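Local atomic coordinates of p-nitrophenyl phosphatase (Pho2) (Archaeoglobus fulgidus, PDB entry 3QGM), a protein that is probably a metal-dependent phosphatase of the haloacid dehalogenase superfamily, and binds a calcium ion through a cluster of aspartates. Residues A[89-94]-A[108-113]; A[79-84]-A[103-108]. One frame throughout, in Å; residues are numbered along the deposited sequence.

Contact 1. Residues A[89-94]-A[108-113]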
ATOM      1  N   PRO A  89     -13.034 -27.178   4.096  1.00 32.77           N
ATOM      2  CA  PRO A  89     -13.273 -27.816   2.821  1.00 32.57           C
ATOM      3  C   PRO A  89     -14.277 -27.051   2.000  1.00 32.62           C
ATOM      4  O   PRO A  89     -15.296 -26.616   2.521  1.00 32.43           O
ATOM      5  CB  PRO A  89     -13.802 -29.190   3.212  1.00 33.80           C
ATOM      6  CG  PRO A  89     -13.100 -29.459   4.560  1.00 33.47           C
ATOM      7  CD  PRO A  89     -13.158 -28.120   5.239  1.00 32.92           C
ATOM      8  N   ASN A  90     -13.947 -26.865   0.719  1.00 32.23           N
ATOM      9  CA  ASN A  90     -14.775 -26.122  -0.228  1.00 31.97           C
ATOM     10  C   ASN A  90     -15.067 -24.716   0.211  1.00 31.36           C
ATOM     11  O   ASN A  90     -16.109 -24.188  -0.125  1.00 32.42           O
ATOM     12  CB  ASN A  90     -16.094 -26.852  -0.508  1.00 33.00           C
ATOM     13  CG  ASN A  90     -15.899 -28.336  -0.695  1.00 35.46           C
ATOM     14  OD1 ASN A  90     -16.528 -29.135  -0.001  1.00 41.63           O
ATOM     15  ND2 ASN A  90     -15.008 -28.726  -1.627  1.00 33.87           N
ATOM     16  N   ALA A  91     -14.159 -24.088   0.928  1.00 29.94           N
ATOM     17  CA  ALA A  91     -14.382 -22.690   1.331  1.00 30.54           C
ATOM     18  C   ALA A  91     -14.549 -21.783   0.101  1.00 29.41           C
ATOM     19  O   ALA A  91     -13.973 -22.057  -0.964  1.00 29.89           O
ATOM     20  CB  ALA A  91     -13.253 -22.185   2.238  1.00 29.11           C
ATOM     21  N   LYS A  92     -15.364 -20.747   0.266  1.00 29.28           N
ATOM     22  CA  LYS A  92     -15.598 -19.727  -0.754  1.00 30.31           C
ATOM     23  C   LYS A  92     -14.515 -18.645  -0.560  1.00 29.09           C
ATOM     24  O   LYS A  92     -14.368 -18.077   0.526  1.00 29.89           O
ATOM     25  CB  LYS A  92     -16.991 -19.084  -0.616  1.00 31.22           C
ATOM     26  CG  LYS A  92     -18.216 -19.990  -0.828  1.00 33.82           C
ATOM     27  CD  LYS A  92     -19.499 -19.095  -0.668  1.00 37.72           C
ATOM     28  CE  LYS A  92     -20.776 -19.875  -0.713  1.00 40.67           C
ATOM     29  NZ  LYS A  92     -20.577 -21.112   0.056  1.00 44.10           N
ATOM     30  N   VAL A  93     -13.748 -18.411  -1.611  1.00 27.42           N
ATOM     31  CA  VAL A  93     -12.593 -17.558  -1.593  1.00 26.64           C
ATOM     32  C   VAL A  93     -12.677 -16.473  -2.677  1.00 26.83           C
ATOM     33  O   VAL A  93     -13.226 -16.693  -3.776  1.00 27.38           O
ATOM     34  CB  VAL A  93     -11.274 -18.383  -1.768  1.00 26.99           C
ATOM     35  CG1 VAL A  93     -11.186 -19.508  -0.761  1.00 27.12           C
ATOM     36  CG2 VAL A  93     -11.141 -18.968  -3.177  1.00 27.34           C
ATOM     37  N   PHE A  94     -12.141 -15.302  -2.337  1.00 25.90           N
ATOM     38  CA  PHE A  94     -11.874 -14.207  -3.270  1.00 25.13           C
ATOM     39  C   PHE A  94     -10.378 -13.929  -3.180  1.00 24.52           C
ATOM     40  O   PHE A  94      -9.801 -13.860  -2.074  1.00 24.22           O
ATOM     41  CB  PHE A  94     -12.686 -12.971  -2.926  1.00 26.56           C
ATOM     42  CG  PHE A  94     -12.235 -11.742  -3.664  1.00 27.18           C
ATOM     43  CD1 PHE A  94     -12.653 -11.509  -4.950  1.00 30.92           C
ATOM     44  CD2 PHE A  94     -11.330 -10.885  -3.096  1.00 25.97           C
ATOM     45  CE1 PHE A  94     -12.221 -10.406  -5.642  1.00 30.47           C
ATOM     46  CE2 PHE A  94     -10.866  -9.791  -3.780  1.00 29.08           C
ATOM     47  CZ  PHE A  94     -11.319  -9.552  -5.075  1.00 30.10           C
ATOM     48  N   ALA A 108      -7.413 -27.290  -5.083  1.00 30.88           N
ATOM     49  CA  ALA A 108      -7.639 -27.733  -3.705  1.00 30.65           C
ATOM     50  C   ALA A 108      -9.114 -27.865  -3.352  1.00 31.27           C
ATOM     51  O   ALA A 108      -9.445 -28.102  -2.188  1.00 29.64           O
ATOM     52  CB  ALA A 108      -6.927 -26.816  -2.718  1.00 30.15           C
ATOM     53  N   GLY A 109     -10.012 -27.728  -4.334  1.00 31.51           N
ATOM     54  CA  GLY A 109     -11.463 -27.899  -4.055  1.00 31.58           C
ATOM     55  C   GLY A 109     -12.164 -26.622  -3.572  1.00 31.66           C
ATOM     56  O   GLY A 109     -13.329 -26.665  -3.210  1.00 30.61           O
ATOM     57  N   LEU A 110     -11.460 -25.482  -3.559  1.00 30.05           N
ATOM     58  CA  LEU A 110     -12.082 -24.228  -3.116  1.00 30.26           C
ATOM     59  C   LEU A 110     -12.987 -23.627  -4.200  1.00 30.63           C
ATOM     60  O   LEU A 110     -12.841 -23.912  -5.374  1.00 32.21           O
ATOM     61  CB  LEU A 110     -11.038 -23.213  -2.658  1.00 28.06           C
ATOM     62  CG  LEU A 110     -10.096 -23.754  -1.558  1.00 28.58           C
ATOM     63  CD1 LEU A 110      -8.860 -22.857  -1.278  1.00 27.22           C
ATOM     64  CD2 LEU A 110     -10.883 -24.131  -0.259  1.00 27.72           C
ATOM     65  N   GLU A 111     -13.916 -22.780  -3.790  1.00 31.56           N
ATOM     66  CA  GLU A 111     -14.860 -22.159  -4.706  1.00 32.47           C
ATOM     67  C   GLU A 111     -14.559 -20.671  -4.833  1.00 31.92           C
ATOM     68  O   GLU A 111     -14.601 -19.951  -3.827  1.00 31.51           O
ATOM     69  CB  GLU A 111     -16.281 -22.344  -4.164  1.00 32.89           C
ATOM     70  CG  GLU A 111     -17.383 -21.741  -5.038  1.00 36.38           C
ATOM     71  CD  GLU A 111     -18.806 -21.895  -4.466  1.00 39.58           C
ATOM     72  OE1 GLU A 111     -18.991 -22.561  -3.427  1.00 44.50           O
ATOM     73  OE2 GLU A 111     -19.744 -21.316  -5.052  1.00 41.98           O
ATOM     74  N   ILE A 112     -14.299 -20.213  -6.058  1.00 31.76           N
ATOM     75  CA  ILE A 112     -13.959 -18.834  -6.323  1.00 30.71           C
ATOM     76  C   ILE A 112     -15.211 -17.989  -6.452  1.00 32.28           C
ATOM     77  O   ILE A 112     -16.038 -18.216  -7.342  1.00 32.42           O
ATOM     78  CB  ILE A 112     -13.104 -18.660  -7.581  1.00 32.02           C
ATOM     79  CG1 ILE A 112     -11.905 -19.624  -7.597  1.00 32.46           C
ATOM     80  CG2 ILE A 112     -12.585 -17.189  -7.706  1.00 31.21           C
ATOM     81  CD1 ILE A 112     -10.937 -19.396  -6.475  1.00 33.35           C
ATOM     82  N   VAL A 113     -15.378 -17.005  -5.566  1.00 31.27           N
ATOM     83  CA  VAL A 113     -16.584 -16.203  -5.582  1.00 32.05           C
ATOM     84  C   VAL A 113     -16.272 -14.703  -5.578  1.00 32.76           C
ATOM     85  O   VAL A 113     -15.102 -14.271  -5.512  1.00 31.46           O
ATOM     86  CB  VAL A 113     -17.487 -16.586  -4.377  1.00 32.51           C
ATOM     87  CG1 VAL A 113     -17.883 -18.081  -4.488  1.00 32.90           C
ATOM     88  CG2 VAL A 113     -16.764 -16.313  -3.040  1.00 31.41           C
TER
HETATM   89  O   HOH W   1     -11.599 -28.203  -0.246  1.00 31.21           O
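The Phe94 ring turns an edge to segment 108-113: CD1 lies 3.7 Å from Val113 O, which sits in the ring plane. At the other flat group, Gly109 O lies almost in the plane of the Asn90 carboxamide, 3° out of it. Asn90 ND2 donates an almost straight bond to that oxygen (3.1 Å, 175° at the hydrogen), although the nitrogen stands above the Gly109 carbonyl plane. Between these two ends, strands 92-95 and 111-112 lie side by side as the parallel pair of a beta-alpha-beta crossover, joined by helix 99-107. Val93 straddles Ile112: its N donates to Glu111 O at 2.8 Å, and its O accepts from Val113 N, also at 2.8 Å. Glu111 N adds a third rung to Ala91 O.

On one side of the sheet, Val93 CG2, in the crowded position between backbone N and carbonyl carbon, presses against Ile112 CD1 at 3.3 Å, tighter than usual van der Waals contact. Val93 CG1 meets Leu110 CD1, and Leu105 of helix 99-107 touches Val93, Leu110 and Ile112. An alanine here would remove both methyls and would probably loosen the packing against Leu110 and Ile112. On the other side, the Lys92 and Glu111 side chains run alongside each other, NZ 4.1 Å from OE1, too far for a salt bridge.

Gly109, with positive phi, is the C-prime residue of a Schellman motif ending the helix. Just before it, a water bridges the segments, accepting from Asn90 N at 2.9 Å and donating to Ala108 O at 2.9 Å.

Contact 2. Residues A[79-84]-A[103-108]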
ATOM      1  N   ALA A  79       0.662 -24.044  -1.269  1.00 22.84           N
ATOM      2  CA  ALA A  79       0.681 -24.189   0.171  1.00 23.68           C
ATOM      3  C   ALA A  79      -0.544 -23.442   0.669  1.00 24.39           C
ATOM      4  O   ALA A  79      -1.251 -23.914   1.572  1.00 26.03           O
ATOM      5  CB  ALA A  79       2.009 -23.634   0.812  1.00 23.18           C
ATOM      6  N   THR A  80      -0.820 -22.288   0.054  1.00 23.43           N
ATOM      7  CA  THR A  80      -1.853 -21.406   0.559  1.00 23.07           C
ATOM      8  C   THR A  80      -3.224 -22.039   0.371  1.00 23.32           C
ATOM      9  O   THR A  80      -4.067 -22.007   1.291  1.00 20.83           O
ATOM     10  CB  THR A  80      -1.807 -20.030  -0.150  1.00 23.09           C
ATOM     11  OG1 THR A  80      -0.595 -19.353   0.219  1.00 22.28           O
ATOM     12  CG2 THR A  80      -3.048 -19.199   0.217  1.00 22.00           C
ATOM     13  N   ALA A  81      -3.424 -22.622  -0.823  1.00 23.64           N
ATOM     14  CA  ALA A  81      -4.684 -23.290  -1.204  1.00 24.30           C
ATOM     15  C   ALA A  81      -4.968 -24.481  -0.294  1.00 25.99           C
ATOM     16  O   ALA A  81      -6.049 -24.583   0.279  1.00 26.03           O
ATOM     17  CB  ALA A  81      -4.661 -23.736  -2.711  1.00 24.69           C
ATOM     18  N   ARG A  82      -3.976 -25.337  -0.086  1.00 27.61           N
ATOM     19  CA  ARG A  82      -4.150 -26.492   0.808  1.00 28.74           C
ATOM     20  C   ARG A  82      -4.349 -26.118   2.292  1.00 29.01           C
ATOM     21  O   ARG A  82      -5.144 -26.753   2.982  1.00 28.74           O
ATOM     22  CB  ARG A  82      -2.954 -27.440   0.682  1.00 30.71           C
ATOM     23  CG  ARG A  82      -2.779 -27.976  -0.706  1.00 32.69           C
ATOM     24  CD  ARG A  82      -3.877 -28.879  -1.214  1.00 36.30           C
ATOM     25  NE  ARG A  82      -3.773 -28.983  -2.682  1.00 40.05           N
ATOM     26  CZ  ARG A  82      -4.289 -29.953  -3.437  1.00 44.23           C
ATOM     27  NH1 ARG A  82      -4.951 -30.993  -2.882  1.00 43.84           N
ATOM     28  NH2 ARG A  82      -4.106 -29.902  -4.765  1.00 42.82           N
ATOM     29  N   PHE A  83      -3.653 -25.090   2.763  1.00 27.18           N
ATOM     30  CA  PHE A  83      -3.898 -24.548   4.092  1.00 28.07           C
ATOM     31  C   PHE A  83      -5.398 -24.184   4.276  1.00 27.99           C
ATOM     32  O   PHE A  83      -6.023 -24.512   5.261  1.00 28.27           O
ATOM     33  CB  PHE A  83      -2.975 -23.326   4.354  1.00 28.53           C
ATOM     34  CG  PHE A  83      -3.181 -22.701   5.695  1.00 29.14           C
ATOM     35  CD1 PHE A  83      -2.403 -23.078   6.778  1.00 34.47           C
ATOM     36  CD2 PHE A  83      -4.207 -21.789   5.897  1.00 29.74           C
ATOM     37  CE1 PHE A  83      -2.652 -22.533   8.068  1.00 33.39           C
ATOM     38  CE2 PHE A  83      -4.451 -21.231   7.145  1.00 30.62           C
ATOM     39  CZ  PHE A  83      -3.686 -21.616   8.239  1.00 32.27           C
ATOM     40  N   ILE A  84      -5.984 -23.491   3.320  1.00 27.17           N
ATOM     41  CA  ILE A  84      -7.366 -23.109   3.446  1.00 26.77           C
ATOM     42  C   ILE A  84      -8.317 -24.316   3.423  1.00 28.19           C
ATOM     43  O   ILE A  84      -9.266 -24.404   4.210  1.00 27.87           O
ATOM     44  CB  ILE A  84      -7.725 -22.085   2.367  1.00 25.34           C
ATOM     45  CG1 ILE A  84      -6.820 -20.851   2.559  1.00 25.34           C
ATOM     46  CG2 ILE A  84      -9.194 -21.748   2.444  1.00 23.66           C
ATOM     47  CD1 ILE A  84      -6.979 -19.685   1.544  1.00 20.11           C
ATOM     48  N   GLU A 103      -5.680 -21.222  -9.969  1.00 25.75           N
ATOM     49  CA  GLU A 103      -5.577 -22.638 -10.321  1.00 26.55           C
ATOM     50  C   GLU A 103      -5.425 -23.504  -9.077  1.00 26.95           C
ATOM     51  O   GLU A 103      -6.122 -24.516  -8.961  1.00 25.08           O
ATOM     52  CB  GLU A 103      -4.425 -22.903 -11.282  1.00 26.35           C
ATOM     53  CG  GLU A 103      -4.469 -24.282 -11.918  1.00 29.63           C
ATOM     54  CD  GLU A 103      -4.199 -24.298 -13.403  1.00 29.80           C
ATOM     55  OE1 GLU A 103      -3.338 -23.562 -13.914  1.00 33.00           O
ATOM     56  OE2 GLU A 103      -4.904 -25.054 -14.061  1.00 35.17           O
ATOM     57  N   GLU A 104      -4.475 -23.149  -8.193  1.00 26.08           N
ATOM     58  CA  GLU A 104      -4.195 -23.984  -7.026  1.00 25.58           C
ATOM     59  C   GLU A 104      -5.364 -23.908  -6.072  1.00 25.34           C
ATOM     60  O   GLU A 104      -5.742 -24.880  -5.436  1.00 24.95           O
ATOM     61  CB  GLU A 104      -2.894 -23.565  -6.322  1.00 25.88           C
ATOM     62  CG  GLU A 104      -1.619 -23.853  -7.137  1.00 24.56           C
ATOM     63  CD  GLU A 104      -1.306 -25.376  -7.278  1.00 28.95           C
ATOM     64  OE1 GLU A 104      -1.934 -26.183  -6.571  1.00 28.36           O
ATOM     65  OE2 GLU A 104      -0.410 -25.762  -8.059  1.00 28.37           O
ATOM     66  N   LEU A 105      -5.990 -22.749  -5.991  1.00 25.08           N
ATOM     67  CA  LEU A 105      -7.203 -22.638  -5.197  1.00 24.81           C
ATOM     68  C   LEU A 105      -8.291 -23.604  -5.684  1.00 25.12           C
ATOM     69  O   LEU A 105      -8.905 -24.281  -4.887  1.00 24.89           O
ATOM     70  CB  LEU A 105      -7.712 -21.214  -5.178  1.00 23.18           C
ATOM     71  CG  LEU A 105      -6.905 -20.185  -4.376  1.00 23.41           C
ATOM     72  CD1 LEU A 105      -7.441 -18.858  -4.760  1.00 22.83           C
ATOM     73  CD2 LEU A 105      -6.960 -20.387  -2.800  1.00 21.81           C
ATOM     74  N   ARG A 106      -8.545 -23.633  -6.991  1.00 25.78           N
ATOM     75  CA  ARG A 106      -9.525 -24.558  -7.572  1.00 27.59           C
ATOM     76  C   ARG A 106      -9.082 -25.991  -7.431  1.00 27.67           C
ATOM     77  O   ARG A 106      -9.874 -26.855  -7.063  1.00 27.31           O
ATOM     78  CB  ARG A 106      -9.814 -24.260  -9.044  1.00 27.83           C
ATOM     79  CG  ARG A 106     -10.790 -23.137  -9.230  1.00 32.91           C
ATOM     80  CD  ARG A 106     -11.877 -23.403 -10.343  1.00 35.92           C
ATOM     81  NE  ARG A 106     -12.801 -22.259 -10.470  1.00 33.22           N
ATOM     82  CZ  ARG A 106     -12.436 -21.133 -11.039  1.00 32.87           C
ATOM     83  NH1 ARG A 106     -11.209 -21.027 -11.499  1.00 32.37           N
ATOM     84  NH2 ARG A 106     -13.277 -20.120 -11.157  1.00 32.98           N
ATOM     85  N   LEU A 107      -7.802 -26.233  -7.644  1.00 27.71           N
ATOM     86  CA  LEU A 107      -7.281 -27.600  -7.501  1.00 29.18           C
ATOM     87  C   LEU A 107      -7.425 -28.156  -6.091  1.00 29.75           C
ATOM     88  O   LEU A 107      -7.564 -29.344  -5.917  1.00 29.54           O
ATOM     89  CB  LEU A 107      -5.817 -27.708  -7.928  1.00 27.93           C
ATOM     90  CG  LEU A 107      -5.480 -27.619  -9.407  1.00 28.91           C
ATOM     91  CD1 LEU A 107      -3.980 -27.415  -9.566  1.00 25.75           C
ATOM     92  CD2 LEU A 107      -5.909 -28.889 -10.179  1.00 30.48           C
ATOM     93  N   ALA A 108      -7.413 -27.290  -5.083  1.00 30.88           N
ATOM     94  CA  ALA A 108      -7.639 -27.733  -3.705  1.00 30.65           C
ATOM     95  C   ALA A 108      -9.114 -27.865  -3.352  1.00 31.27           C
ATOM     96  O   ALA A 108      -9.445 -28.102  -2.188  1.00 29.64           O
ATOM     97  CB  ALA A 108      -6.927 -26.816  -2.718  1.00 30.15           C
TER
HETATM   98  O   HOH W   2      -3.979 -26.770  -4.687  1.00 27.00           O
HETATM   99  O   HOH W   3      -1.901 -29.032  -6.979  1.00 32.39           O
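Helix-on-helix packing through small side chains joins helix 76-87 to the last turns of helix 99-107, away from the calcium site. The two run in roughly the same direction, their local axes 8.2 Å apart at a signed crossing angle of -32°. Ala81 permits such closeness: its CB points at the other helix and abuts Glu104 O at 3.1 Å, so backbone as well as side chain forms the interface. The same methyl meets Ala108 CB at 3.8 Å. Leu105 reaches in from the side and sets CD2 4.1 Å from Ala81 CB, with Ile84 CD1 more loosely beyond it.

Both helices cover one face of the five-stranded parallel sheet of an alpha/beta domain, probably the cap of this HAD-type enzyme, and strand 92-95 connects them in the chain. Thr80 and Ile84 of helix 76-87 rest on strands 120-123 and 146-149.

Away from the sheet, the seam turns polar. The Arg82 chain bends at chi2 (-66°) and lays one guanidinium face over Ala108, whose CA lies 4.0 Å above the plane, over its centre. Glu104 bends likewise (-69°), and water links the two charged groups in place of direct contact. One water donates to Glu104 O at 2.7 Å and to Glu104 OE1 at 2.8 Å while accepting a weak bond from Arg82 NE; a second joins OE1 to NH2, again weakly on the arginine side. The other carboxylate oxygen, OE2, accepts from the backbone N of Arg54, which would help fix the rotation of the group.

Along the chain, 79-84 comes first, on helix 76-87, followed by 89-94, then 103-108 and 108-113. Contact 2 closes a loop from the first of these to the third, and contact 1 closes one from the second to the fourth, so the two loops cross and neither encloses the other. Ala108 belongs to both, at the exit of helix 99-107. Leu110 is the physical joint: its N makes a probable hydrogen bond to Leu105 O, while CD1 packs on Ala81 O and Ile84 CB. Together, the crossing closures tie two consecutive helices to the edge strand 111-112 and its neighbour 92-95.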